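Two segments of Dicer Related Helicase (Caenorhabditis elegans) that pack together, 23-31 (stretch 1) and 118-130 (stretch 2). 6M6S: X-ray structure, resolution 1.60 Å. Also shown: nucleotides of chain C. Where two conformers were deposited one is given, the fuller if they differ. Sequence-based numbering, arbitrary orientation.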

# COMPACT_ATOMS: atom_id res chain seq x y z
N LYS B 23 -13.47 -6.64 12.63
CA LYS B 23 -12.26 -7.44 12.84
C LYS B 23 -11.97 -8.25 11.59
O LYS B 23 -12.87 -8.62 10.82
CB LYS B 23 -12.48 -8.40 14.00
CG LYS B 23 -12.69 -7.71 15.34
CD LYS B 23 -11.50 -6.82 15.73
CE LYS B 23 -11.67 -6.35 17.22
NZ LYS B 23 -12.97 -5.66 17.36
N SER B 24 -10.70 -8.59 11.41
CA SER B 24 -10.26 -9.34 10.23
C SER B 24 -10.93 -10.71 10.06
O SER B 24 -11.03 -11.19 8.93
CB SER B 24 -8.73 -9.58 10.40
OG SER B 24 -8.44 -10.19 11.68
N ILE B 25 -11.38 -11.33 11.16
CA ILE B 25 -11.96 -12.65 11.09
C ILE B 25 -13.29 -12.63 10.30
O ILE B 25 -13.79 -13.70 9.96
CB ILE B 25 -12.14 -13.27 12.49
CG1 ILE B 25 -13.20 -12.46 13.28
CG2 ILE B 25 -10.77 -13.41 13.20
CD1 ILE B 25 -13.46 -13.02 14.67
N TYR B 26 -13.83 -11.45 10.03
CA TYR B 26 -15.12 -11.37 9.32
C TYR B 26 -14.97 -11.18 7.83
O TYR B 26 -15.97 -11.06 7.11
CB TYR B 26 -16.04 -10.27 9.90
CG TYR B 26 -16.45 -10.61 11.31
CD1 TYR B 26 -17.37 -11.60 11.54
CD2 TYR B 26 -15.84 -9.99 12.40
CE1 TYR B 26 -17.71 -11.95 12.81
CE2 TYR B 26 -16.17 -10.34 13.68
CZ TYR B 26 -17.10 -11.30 13.88
OH TYR B 26 -17.43 -11.64 15.17
N ILE B 27 -13.75 -11.07 7.32
CA ILE B 27 -13.59 -10.88 5.90
C ILE B 27 -13.48 -12.26 5.26
O ILE B 27 -12.70 -13.10 5.73
CB ILE B 27 -12.27 -10.17 5.58
CG1 ILE B 27 -12.24 -8.80 6.28
CG2 ILE B 27 -12.08 -9.98 4.05
CD1 ILE B 27 -13.34 -7.80 5.88
N LYS B 28 -14.27 -12.51 4.22
CA LYS B 28 -14.26 -13.83 3.57
C LYS B 28 -14.41 -13.53 2.08
O LYS B 28 -15.00 -12.48 1.72
CB LYS B 28 -15.46 -14.67 4.01
CG LYS B 28 -15.34 -15.04 5.48
CD LYS B 28 -16.67 -15.30 6.03
CE LYS B 28 -16.66 -15.12 7.53
NZ LYS B 28 -16.04 -16.28 8.18
N LYS B 29 -13.79 -14.35 1.22
CA LYS B 29 -13.77 -14.09 -0.21
C LYS B 29 -14.86 -14.82 -0.98
O LYS B 29 -15.12 -16.02 -0.73
CB LYS B 29 -12.48 -14.64 -0.81
CG LYS B 29 -11.23 -14.13 -0.20
CD LYS B 29 -10.02 -14.78 -0.93
CE LYS B 29 -9.68 -16.17 -0.47
NZ LYS B 29 -8.32 -16.46 -0.95
N VAL B 30 -15.42 -14.14 -1.98
CA VAL B 30 -16.27 -14.80 -2.94
C VAL B 30 -15.66 -14.52 -4.31
O VAL B 30 -15.75 -13.40 -4.81
CB VAL B 30 -17.68 -14.26 -2.87
CG1 VAL B 30 -18.57 -14.99 -3.90
CG2 VAL B 30 -18.22 -14.42 -1.44
N PHE B 31 -15.02 -15.52 -4.91
CA PHE B 31 -14.34 -15.32 -6.19
C PHE B 31 -13.52 -14.02 -6.24
O PHE B 31 -13.68 -13.15 -7.13
CB PHE B 31 -15.36 -15.35 -7.33
CG PHE B 31 -15.97 -16.71 -7.54
CD1 PHE B 31 -15.27 -17.69 -8.24
CD2 PHE B 31 -17.23 -17.01 -7.05
CE1 PHE B 31 -15.84 -18.96 -8.45
CE2 PHE B 31 -17.80 -18.27 -7.25
CZ PHE B 31 -17.11 -19.25 -7.96
N LEU B 118 -0.52 -10.52 6.44
CA LEU B 118 -1.17 -10.19 7.72
C LEU B 118 -2.04 -11.31 8.27
O LEU B 118 -1.84 -11.75 9.41
CB LEU B 118 -2.03 -8.90 7.60
CG LEU B 118 -1.30 -7.62 7.10
CD1 LEU B 118 -2.22 -6.40 7.09
CD2 LEU B 118 -0.07 -7.35 8.02
N PHE B 119 -3.03 -11.75 7.50
CA PHE B 119 -3.90 -12.80 8.03
C PHE B 119 -4.55 -13.66 6.95
O PHE B 119 -4.80 -13.18 5.83
CB PHE B 119 -4.99 -12.19 8.94
CG PHE B 119 -5.83 -11.10 8.29
CD1 PHE B 119 -7.01 -11.39 7.58
CD2 PHE B 119 -5.51 -9.76 8.46
CE1 PHE B 119 -7.81 -10.35 7.05
CE2 PHE B 119 -6.27 -8.73 7.92
CZ PHE B 119 -7.43 -9.02 7.19
N TYR B 120 -4.80 -14.93 7.27
CA TYR B 120 -5.55 -15.82 6.39
C TYR B 120 -6.99 -15.33 6.17
O TYR B 120 -7.67 -14.89 7.13
CB TYR B 120 -5.56 -17.18 7.09
CG TYR B 120 -6.54 -18.17 6.56
CD1 TYR B 120 -6.31 -18.85 5.38
CD2 TYR B 120 -7.68 -18.42 7.26
CE1 TYR B 120 -7.23 -19.80 4.92
CE2 TYR B 120 -8.61 -19.35 6.80
CZ TYR B 120 -8.38 -20.03 5.62
OH TYR B 120 -9.34 -20.96 5.21
N ILE B 121 -7.48 -15.42 4.93
CA ILE B 121 -8.87 -15.07 4.60
C ILE B 121 -9.47 -16.30 3.94
O ILE B 121 -8.96 -16.81 2.92
CB ILE B 121 -8.92 -13.84 3.63
CG1 ILE B 121 -8.31 -12.65 4.36
CG2 ILE B 121 -10.39 -13.52 3.23
CD1 ILE B 121 -8.22 -11.38 3.53
N SER B 122 -10.56 -16.81 4.50
CA SER B 122 -11.17 -18.01 3.95
C SER B 122 -12.12 -17.68 2.75
O SER B 122 -12.59 -16.52 2.59
CB SER B 122 -11.96 -18.75 5.06
OG SER B 122 -13.10 -17.99 5.45
N GLU B 123 -12.41 -18.67 1.92
CA GLU B 123 -13.52 -18.51 0.96
C GLU B 123 -14.86 -18.70 1.66
O GLU B 123 -15.04 -19.67 2.41
CB GLU B 123 -13.35 -19.53 -0.17
CG GLU B 123 -11.96 -19.37 -0.81
CD GLU B 123 -11.71 -20.22 -2.02
OE1 GLU B 123 -12.36 -21.30 -2.17
OE2 GLU B 123 -10.81 -19.82 -2.82
N ALA B 124 -15.80 -17.78 1.41
CA ALA B 124 -17.13 -17.85 2.01
C ALA B 124 -17.84 -19.13 1.72
O ALA B 124 -17.69 -19.70 0.63
CB ALA B 124 -18.00 -16.66 1.49
N ILE B 125 -18.57 -19.64 2.72
CA ILE B 125 -19.41 -20.82 2.55
C ILE B 125 -20.84 -20.39 2.83
O ILE B 125 -21.08 -19.28 3.30
CB ILE B 125 -19.06 -21.93 3.58
CG1 ILE B 125 -19.10 -21.39 5.02
CG2 ILE B 125 -17.69 -22.52 3.30
CD1 ILE B 125 -18.99 -22.51 6.06
N GLU B 126 -21.80 -21.27 2.58
CA GLU B 126 -23.21 -20.88 2.86
C GLU B 126 -23.50 -20.44 4.31
O GLU B 126 -24.22 -19.50 4.55
CB GLU B 126 -24.17 -22.00 2.47
CG GLU B 126 -25.41 -21.51 1.67
CD GLU B 126 -26.60 -21.06 2.52
OE1 GLU B 126 -26.95 -21.75 3.52
OE2 GLU B 126 -27.21 -20.02 2.15
N ASP B 127 -22.93 -21.13 5.28
CA ASP B 127 -23.02 -20.70 6.68
C ASP B 127 -22.71 -19.21 6.92
O ASP B 127 -23.41 -18.54 7.70
CB ASP B 127 -22.10 -21.61 7.50
CG ASP B 127 -22.37 -21.55 8.97
OD1 ASP B 127 -21.95 -20.55 9.60
OD2 ASP B 127 -23.01 -22.50 9.49
N ASP B 128 -21.69 -18.66 6.25
CA ASP B 128 -21.36 -17.22 6.42
C ASP B 128 -22.48 -16.28 5.98
O ASP B 128 -22.67 -15.20 6.53
CB ASP B 128 -20.10 -16.83 5.61
CG ASP B 128 -18.90 -17.56 6.08
OD1 ASP B 128 -18.66 -17.49 7.30
OD2 ASP B 128 -18.21 -18.22 5.26
N PHE B 129 -23.23 -16.69 4.97
CA PHE B 129 -24.30 -15.83 4.44
C PHE B 129 -25.46 -15.76 5.40
O PHE B 129 -26.17 -14.75 5.47
CB PHE B 129 -24.79 -16.35 3.08
CG PHE B 129 -23.83 -16.08 1.97
CD1 PHE B 129 -22.80 -16.95 1.73
CD2 PHE B 129 -23.93 -14.93 1.19
CE1 PHE B 129 -21.86 -16.68 0.70
CE2 PHE B 129 -23.02 -14.69 0.17
CZ PHE B 129 -21.96 -15.54 -0.05
N ARG B 130 -25.65 -16.81 6.18
CA ARG B 130 -26.83 -16.85 7.02
C ARG B 130 -26.88 -15.76 8.07
O ARG B 130 -27.93 -15.20 8.29
CB ARG B 130 -26.94 -18.20 7.69
CG ARG B 130 -27.09 -19.32 6.70
CD ARG B 130 -27.16 -20.63 7.45
NE ARG B 130 -28.30 -20.67 8.36
CZ ARG B 130 -29.50 -21.14 8.02
NH1 ARG B 130 -29.72 -21.61 6.80
NH2 ARG B 130 -30.47 -21.14 8.90
P C C 12 -17.51 -17.05 -13.86
OP1 C C 12 -18.33 -18.25 -13.54
OP2 C C 12 -17.78 -16.35 -15.13
O5' C C 12 -17.59 -16.02 -12.65
C5' C C 12 -17.56 -16.47 -11.31
C4' C C 12 -17.60 -15.33 -10.33
O4' C C 12 -16.53 -14.41 -10.60
C3' C C 12 -18.82 -14.44 -10.37
O3' C C 12 -19.95 -15.04 -9.76
C2' C C 12 -18.33 -13.22 -9.62
O2' C C 12 -18.35 -13.47 -8.22
C1' C C 12 -16.88 -13.13 -10.10
N1 C C 12 -16.74 -12.13 -11.18
C2 C C 12 -16.56 -10.81 -10.81
O2 C C 12 -16.46 -10.55 -9.59
N3 C C 12 -16.45 -9.86 -11.78
C4 C C 12 -16.58 -10.21 -13.06
N4 C C 12 -16.48 -9.24 -13.96
C5 C C 12 -16.79 -11.56 -13.47
C6 C C 12 -16.87 -12.48 -12.50
O HOH W 1 -10.04 -13.97 8.04
O HOH W 2 -11.64 -15.35 6.89
O HOH W 3 -13.03 -17.47 8.04
O HOH W 4 -8.44 -18.96 1.45
O HOH W 5 -17.07 -18.33 -1.89

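Two parallel segments of Dicer Related Helicase meet here through just two direct backbone hydrogen bonds, and where the chains diverge, water takes over the pairing. Beside the bonded register, water 2 donates to Ile27 O (2.7 Å) and accepts from Ser122 N (3.0 Å), spanning a pair of backbone atoms, Ile27 O and Ser122 N, that lie 4.5 Å apart. Farther along, water 1 donates to both Ser24 O (3.1 Å) and Tyr120 O (2.7 Å), joining two carbonyls that could not bond each other. At the other end water 5 supplements the direct pairing, donating to Lys29 O (3.2 Å), which already accepts from Ala124 N, and to Ala124 O (2.9 Å). The principle is general: a short parallel pairing can be extended by solvent that supplies whichever partner, donor or acceptor, the separated backbones cannot give each other.

The direct bonds centre on Lys29, whose CA lies 4.6 Å from Glu123 CA. Lys29 N donates to Ser122 O (2.8 Å), and Ala124 N donates to Lys29 O (2.9 Å). One residue thus uses both its amide and its carbonyl to grip the residues flanking Glu123, the classic signature of a parallel bridge, and both bonds are nearly straight. The same carbonyls also receive CA-H contacts, from Lys28 CA to Ser122 O (3.3 Å) and from Glu123 CA to Lys29 O (3.4 Å).

Side chains alternate about this backbone. On the face carrying Lys28 and Ser122, the lysine reaches past the serine, its CG 3.7 Å from Ser122 OG, and forms a salt bridge from Lys28 NZ to Asp128 OD1 (3.0 Å), although the hydrogen bond within it is weak. The aspartate is held in turn by its own stretch, since Ile125 N donates to Asp128 OD2 (2.9 Å). Lys29 and Glu123 share the other face. Their charged ends, Lys29 NZ and Glu123 OE2, stand 4.6 Å apart, beyond a salt bridge, so the contact rests more on aliphatic packing: Lys29 CE lies 3.9 Å from Glu123 CG. The same lysine also packs on Ile121, its CG 3.6 Å from Ile121 CG2.

Apolar contacts complete the fit. Val30 CG2 packs on Ala124 CB at 3.7 Å and approaches Phe129 CZ obliquely at 4.1 Å, while Ile27 CG2 meets Ile121 CG2 at 4.0 Å. Nearer the start of both stretches, Ser24 contributes carbon rather than oxygen: its CB sits 3.4 Å from the centroid of the Phe119 ring, almost on the ring normal, so a polarised C-H can point into the pi cloud while the hydroxyl bonds elsewhere in the structure.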